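Local atomic coordinates of peptide amidase (PDB entry 1M22), a protein that is a peptide amidase of the amidase signature family that probably hydrolyses amide bonds, in particular the C-terminal amide of peptides. Residues R37-A40 against L41-G45; E10-V13 against A14-Q17. One frame throughout, in Å; residues are numbered along the deposited sequence.

Contact 1. Residues R37-A40 against L41-G45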
ATOM      1  N   ARG A  37       3.465 -22.482   1.188  1.00 11.54           N
ATOM      2  CA  ARG A  37       4.439 -21.671   0.464  1.00 10.01           C
ATOM      3  C   ARG A  37       5.084 -20.661   1.416  1.00 10.24           C
ATOM      4  O   ARG A  37       6.279 -20.383   1.321  1.00 10.72           O
ATOM      5  CB  ARG A  37       3.758 -20.962  -0.713  1.00 10.50           C
ATOM      6  CG  ARG A  37       4.717 -20.286  -1.681  1.00 10.78           C
ATOM      7  CD  ARG A  37       3.984 -19.858  -2.946  1.00 11.68           C
ATOM      8  NE  ARG A  37       4.798 -19.011  -3.815  1.00 10.05           N
ATOM      9  CZ  ARG A  37       5.726 -19.448  -4.660  1.00 13.27           C
ATOM     10  NH1 ARG A  37       5.980 -20.746  -4.772  1.00 15.01           N
ATOM     11  NH2 ARG A  37       6.406 -18.580  -5.396  1.00 13.56           N
ATOM     12  N   ILE A  38       4.294 -20.117   2.337  1.00  9.05           N
ATOM     13  CA  ILE A  38       4.819 -19.175   3.315  1.00  9.68           C
ATOM     14  C   ILE A  38       5.870 -19.888   4.170  1.00 11.01           C
ATOM     15  O   ILE A  38       6.930 -19.337   4.461  1.00 11.06           O
ATOM     16  CB  ILE A  38       3.687 -18.628   4.217  1.00  8.97           C
ATOM     17  CG1 ILE A  38       2.806 -17.671   3.406  1.00  8.65           C
ATOM     18  CG2 ILE A  38       4.273 -17.922   5.436  1.00 10.39           C
ATOM     19  CD1 ILE A  38       1.560 -17.201   4.129  1.00  8.90           C
ATOM     20  N   ALA A  39       5.581 -21.125   4.558  1.00 10.96           N
ATOM     21  CA  ALA A  39       6.525 -21.886   5.368  1.00 13.07           C
ATOM     22  C   ALA A  39       7.822 -22.156   4.609  1.00 13.43           C
ATOM     23  O   ALA A  39       8.906 -22.136   5.193  1.00 15.07           O
ATOM     24  CB  ALA A  39       5.890 -23.206   5.803  1.00 13.83           C
ATOM     25  N   ALA A  40       7.711 -22.388   3.305  1.00 12.04           N
ATOM     26  CA  ALA A  40       8.872 -22.700   2.475  1.00 12.88           C
ATOM     27  C   ALA A  40       9.718 -21.524   1.986  1.00 13.79           C
ATOM     28  O   ALA A  40      10.912 -21.685   1.733  1.00 14.35           O
ATOM     29  CB  ALA A  40       8.430 -23.533   1.276  1.00 13.84           C
ATOM     30  N   LEU A  41       9.117 -20.346   1.854  1.00 11.27           N
ATOM     31  CA  LEU A  41       9.847 -19.185   1.347  1.00 11.32           C
ATOM     32  C   LEU A  41       9.983 -18.021   2.313  1.00 11.09           C
ATOM     33  O   LEU A  41      10.935 -17.246   2.234  1.00 10.19           O
ATOM     34  CB  LEU A  41       9.176 -18.667   0.074  1.00 12.71           C
ATOM     35  CG  LEU A  41       9.123 -19.586  -1.143  1.00 13.87           C
ATOM     36  CD1 LEU A  41       8.284 -18.937  -2.234  1.00 15.43           C
ATOM     37  CD2 LEU A  41      10.535 -19.866  -1.638  1.00 15.67           C
ATOM     38  N   ASP A  42       9.024 -17.885   3.218  1.00 11.87           N
ATOM     39  CA  ASP A  42       9.045 -16.772   4.153  1.00 11.99           C
ATOM     40  C   ASP A  42       9.750 -17.072   5.464  1.00 12.51           C
ATOM     41  O   ASP A  42      10.528 -16.252   5.963  1.00 12.80           O
ATOM     42  CB  ASP A  42       7.614 -16.316   4.428  1.00 14.05           C
ATOM     43  CG  ASP A  42       7.538 -14.854   4.769  1.00 13.69           C
ATOM     44  OD1 ASP A  42       7.263 -14.528   5.942  1.00 15.30           O
ATOM     45  OD2 ASP A  42       7.768 -14.034   3.856  1.00 16.52           O
ATOM     46  N   ARG A  43       9.478 -18.249   6.019  1.00 14.97           N
ATOM     47  CA  ARG A  43      10.075 -18.659   7.283  1.00 18.73           C
ATOM     48  C   ARG A  43      11.384 -19.422   7.080  1.00 20.29           C
ATOM     49  O   ARG A  43      12.285 -19.352   7.916  1.00 23.24           O
ATOM     50  CB  ARG A  43       9.079 -19.515   8.069  1.00 21.92           C
ATOM     51  CG  ARG A  43       9.547 -19.909   9.458  1.00 28.03           C
ATOM     52  CD  ARG A  43       8.414 -20.539  10.250  1.00 31.26           C
ATOM     53  NE  ARG A  43       7.818 -21.668   9.543  1.00 34.67           N
ATOM     54  CZ  ARG A  43       6.779 -22.365   9.989  1.00 36.90           C
ATOM     55  NH1 ARG A  43       6.213 -22.052  11.147  1.00 38.56           N
ATOM     56  NH2 ARG A  43       6.303 -23.376   9.275  1.00 37.63           N
ATOM     57  N   THR A  44      11.484 -20.151   5.972  1.00 17.80           N
ATOM     58  CA  THR A  44      12.693 -20.910   5.659  1.00 18.30           C
ATOM     59  C   THR A  44      13.161 -20.559   4.249  1.00 17.33           C
ATOM     60  O   THR A  44      12.687 -19.590   3.661  1.00 14.43           O
ATOM     61  CB  THR A  44      12.447 -22.436   5.755  1.00 18.94           C
ATOM     62  OG1 THR A  44      11.512 -22.843   4.748  1.00 19.39           O
ATOM     63  CG2 THR A  44      11.896 -22.798   7.127  1.00 20.08           C
ATOM     64  N   GLY A  45      14.086 -21.341   3.702  1.00 16.59           N
ATOM     65  CA  GLY A  45      14.583 -21.053   2.369  1.00 15.49           C
ATOM     66  C   GLY A  45      15.173 -19.655   2.306  1.00 14.81           C
ATOM     67  O   GLY A  45      16.025 -19.316   3.127  1.00 15.31           O
TER
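L41 lays its CD1 methyl over one face of the R37 guanidinium, almost above its centre, with CD1 3.6 Å from R37 CZ. The arginine gets there with an extended chain whose CG lies anti to the backbone N (chi1 -170°). Such a flat cation suits the place: its broad face takes an apolar methyl, while its rim remains able to donate, R37 NE bonding to the carbonyl of A175. One aliphatic contact lies further along the helix, where I38 CG2 runs alongside D42 CB at 3.8 Å. A methyl also meets a charged group: a bend at chi3 (55°) turns the R43 chain back so that its NH2 comes 3.5 Å from A39 CB.

The backbone bonds mark the last turns of helix 27-43 and their widening into a pi-type turn. L41 N still donates to R37 O four residues back, but I38 O accepts both D42 N at 2.8 Å and R43 N at 3.2 Å. T44 N adds a weak bond to A39 O, and G45 follows with positive phi (58°), a conformation glycine adopts readily.

Side-chain polar bonds complete this end. T44 OG1 donates to A39 O at 2.7 Å, in the carbonyl plane on a lone pair. The buried carboxylate of D42 accepts A50 N and V51 N, tying the helix to the start of edge strand 51-54.

Contact 2. Residues E10-V13 against A14-Q17; sequences ETDV and ADLQ
T11 and L16 meet across the start of helix 13-21 in the manner of a hydrophobic staple: D12 holds the N-cap position, and the residue just before it touches the fourth residue after it. T11 CG2 lies 3.7 Å from L16 CD2. With that methyl anti to the backbone N, it also comes against D15 CB, while T11 OG1 is turned back to weak bonds with the carbonyls of Y8 and A9. Threonine thus serves both the apolar contact and the preceding loop. L16, buried, continues inward to L30 and Y34 of helix 27-43, and its N donates to D12 O at 2.9 Å in a fairly straight bond (163°).

V13, the first helical residue, is buried, and its branched side chain, turned off the segment that follows, packs against L78 and S179. V13 O accepts Q17 N at 2.9 Å.

The side chain of D12 makes no capping bond, its OD1 bonding S230 OG instead; the backbone N of V13 donates to OD1 of D233, a carboxylate from elsewhere in the chain. The carboxylates of D12 and D15 lie side by side and nearly coplanar, a closeness of like charges that a water probably eases. This water accepts from D12 N at 2.9 Å and donates to D12 OD2, and its bond to D15 OD2 is unusually short at 2.5 Å.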
ATOM      1  N   GLU A  10       0.519 -16.270 -10.071  1.00 11.86           N
ATOM      2  CA  GLU A  10       0.034 -15.274 -11.022  1.00 13.18           C
ATOM      3  C   GLU A  10      -1.430 -15.423 -11.424  1.00 14.23           C
ATOM      4  O   GLU A  10      -1.845 -14.889 -12.452  1.00 17.52           O
ATOM      5  CB  GLU A  10       0.900 -15.292 -12.289  1.00 12.73           C
ATOM      6  CG  GLU A  10       2.394 -15.174 -12.032  1.00 13.28           C
ATOM      7  CD  GLU A  10       2.754 -13.943 -11.225  1.00 11.64           C
ATOM      8  OE1 GLU A  10       2.394 -12.823 -11.648  1.00 13.09           O
ATOM      9  OE2 GLU A  10       3.399 -14.099 -10.168  1.00 10.76           O
ATOM     10  N   THR A  11      -2.215 -16.135 -10.622  1.00 13.19           N
ATOM     11  CA  THR A  11      -3.627 -16.330 -10.936  1.00 13.10           C
ATOM     12  C   THR A  11      -4.483 -15.223 -10.327  1.00 12.25           C
ATOM     13  O   THR A  11      -4.450 -14.996  -9.116  1.00 14.31           O
ATOM     14  CB  THR A  11      -4.123 -17.695 -10.425  1.00 13.49           C
ATOM     15  OG1 THR A  11      -3.262 -18.727 -10.925  1.00 17.69           O
ATOM     16  CG2 THR A  11      -5.543 -17.962 -10.909  1.00 15.26           C
ATOM     17  N   ASP A  12      -5.248 -14.540 -11.175  1.00 11.72           N
ATOM     18  CA  ASP A  12      -6.107 -13.441 -10.740  1.00 11.77           C
ATOM     19  C   ASP A  12      -7.248 -13.873  -9.832  1.00 10.46           C
ATOM     20  O   ASP A  12      -7.690 -15.023  -9.856  1.00  9.92           O
ATOM     21  CB  ASP A  12      -6.699 -12.710 -11.950  1.00 13.98           C
ATOM     22  CG  ASP A  12      -5.648 -12.008 -12.781  1.00 19.49           C
ATOM     23  OD1 ASP A  12      -4.851 -11.242 -12.205  1.00 19.14           O
ATOM     24  OD2 ASP A  12      -5.623 -12.216 -14.013  1.00 23.23           O
ATOM     25  N   VAL A  13      -7.729 -12.924  -9.038  1.00  8.79           N
ATOM     26  CA  VAL A  13      -8.829 -13.162  -8.118  1.00 10.08           C
ATOM     27  C   VAL A  13     -10.056 -13.714  -8.843  1.00  9.33           C
ATOM     28  O   VAL A  13     -10.670 -14.678  -8.386  1.00  9.58           O
ATOM     29  CB  VAL A  13      -9.219 -11.857  -7.382  1.00  9.32           C
ATOM     30  CG1 VAL A  13     -10.494 -12.061  -6.581  1.00 11.35           C
ATOM     31  CG2 VAL A  13      -8.080 -11.427  -6.463  1.00 10.83           C
ATOM     32  N   ALA A  14     -10.405 -13.110  -9.974  1.00  9.11           N
ATOM     33  CA  ALA A  14     -11.572 -13.549 -10.734  1.00 10.09           C
ATOM     34  C   ALA A  14     -11.422 -14.987 -11.218  1.00 10.61           C
ATOM     35  O   ALA A  14     -12.401 -15.726 -11.297  1.00 11.95           O
ATOM     36  CB  ALA A  14     -11.804 -12.624 -11.917  1.00 11.24           C
ATOM     37  N   ASP A  15     -10.198 -15.380 -11.549  1.00 10.19           N
ATOM     38  CA  ASP A  15      -9.956 -16.739 -12.018  1.00 11.70           C
ATOM     39  C   ASP A  15     -10.038 -17.725 -10.858  1.00 11.70           C
ATOM     40  O   ASP A  15     -10.608 -18.805 -10.998  1.00 12.91           O
ATOM     41  CB  ASP A  15      -8.597 -16.830 -12.715  1.00 15.39           C
ATOM     42  CG  ASP A  15      -8.586 -16.114 -14.053  1.00 22.72           C
ATOM     43  OD1 ASP A  15      -9.388 -16.490 -14.934  1.00 29.42           O
ATOM     44  OD2 ASP A  15      -7.782 -15.175 -14.225  1.00 27.96           O
ATOM     45  N   LEU A  16      -9.473 -17.359  -9.710  1.00 10.48           N
ATOM     46  CA  LEU A  16      -9.536 -18.231  -8.542  1.00 10.23           C
ATOM     47  C   LEU A  16     -11.004 -18.405  -8.161  1.00 10.09           C
ATOM     48  O   LEU A  16     -11.443 -19.506  -7.815  1.00 10.83           O
ATOM     49  CB  LEU A  16      -8.763 -17.616  -7.370  1.00  9.74           C
ATOM     50  CG  LEU A  16      -7.240 -17.550  -7.528  1.00 10.55           C
ATOM     51  CD1 LEU A  16      -6.643 -16.746  -6.380  1.00 11.60           C
ATOM     52  CD2 LEU A  16      -6.648 -18.959  -7.568  1.00 11.98           C
ATOM     53  N   GLN A  17     -11.764 -17.316  -8.235  1.00  9.52           N
ATOM     54  CA  GLN A  17     -13.183 -17.355  -7.906  1.00 10.34           C
ATOM     55  C   GLN A  17     -13.932 -18.250  -8.894  1.00 10.39           C
ATOM     56  O   GLN A  17     -14.799 -19.027  -8.500  1.00 10.77           O
ATOM     57  CB  GLN A  17     -13.773 -15.940  -7.921  1.00  9.77           C
ATOM     58  CG  GLN A  17     -15.219 -15.866  -7.439  1.00  9.58           C
ATOM     59  CD  GLN A  17     -15.398 -16.472  -6.063  1.00 10.74           C
ATOM     60  OE1 GLN A  17     -16.101 -17.468  -5.895  1.00 12.91           O
ATOM     61  NE2 GLN A  17     -14.754 -15.878  -5.069  1.00  9.79           N
TER
HETATM   62  O   HOH W   1      -5.353 -15.383 -13.966  1.00 20.92           O

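Contacts 1 and 2 are both local, at opposite kinds of helix end: contact 2 opens helix 13-21, and contact 1 covers the last turns of the next helix, 27-43. Their centres are 22 Å apart and the nearest atoms about 7 Å, without touching, yet L16 of contact 2 rests on helix 27-43 itself. Both are partly buried: contact 1 buries I38, L41 and the polar D42, contact 2 V13 and L16, while A40, R43, T44, A14 and D15 are exposed. At the start, a water accepts D12 N and the outside carboxylate of D233 accepts V13 N; at the finish, a widened turn and a threonine hydroxyl serve carbonyl oxygens. Both lie away from the catalytic residues K86, S165 and S189.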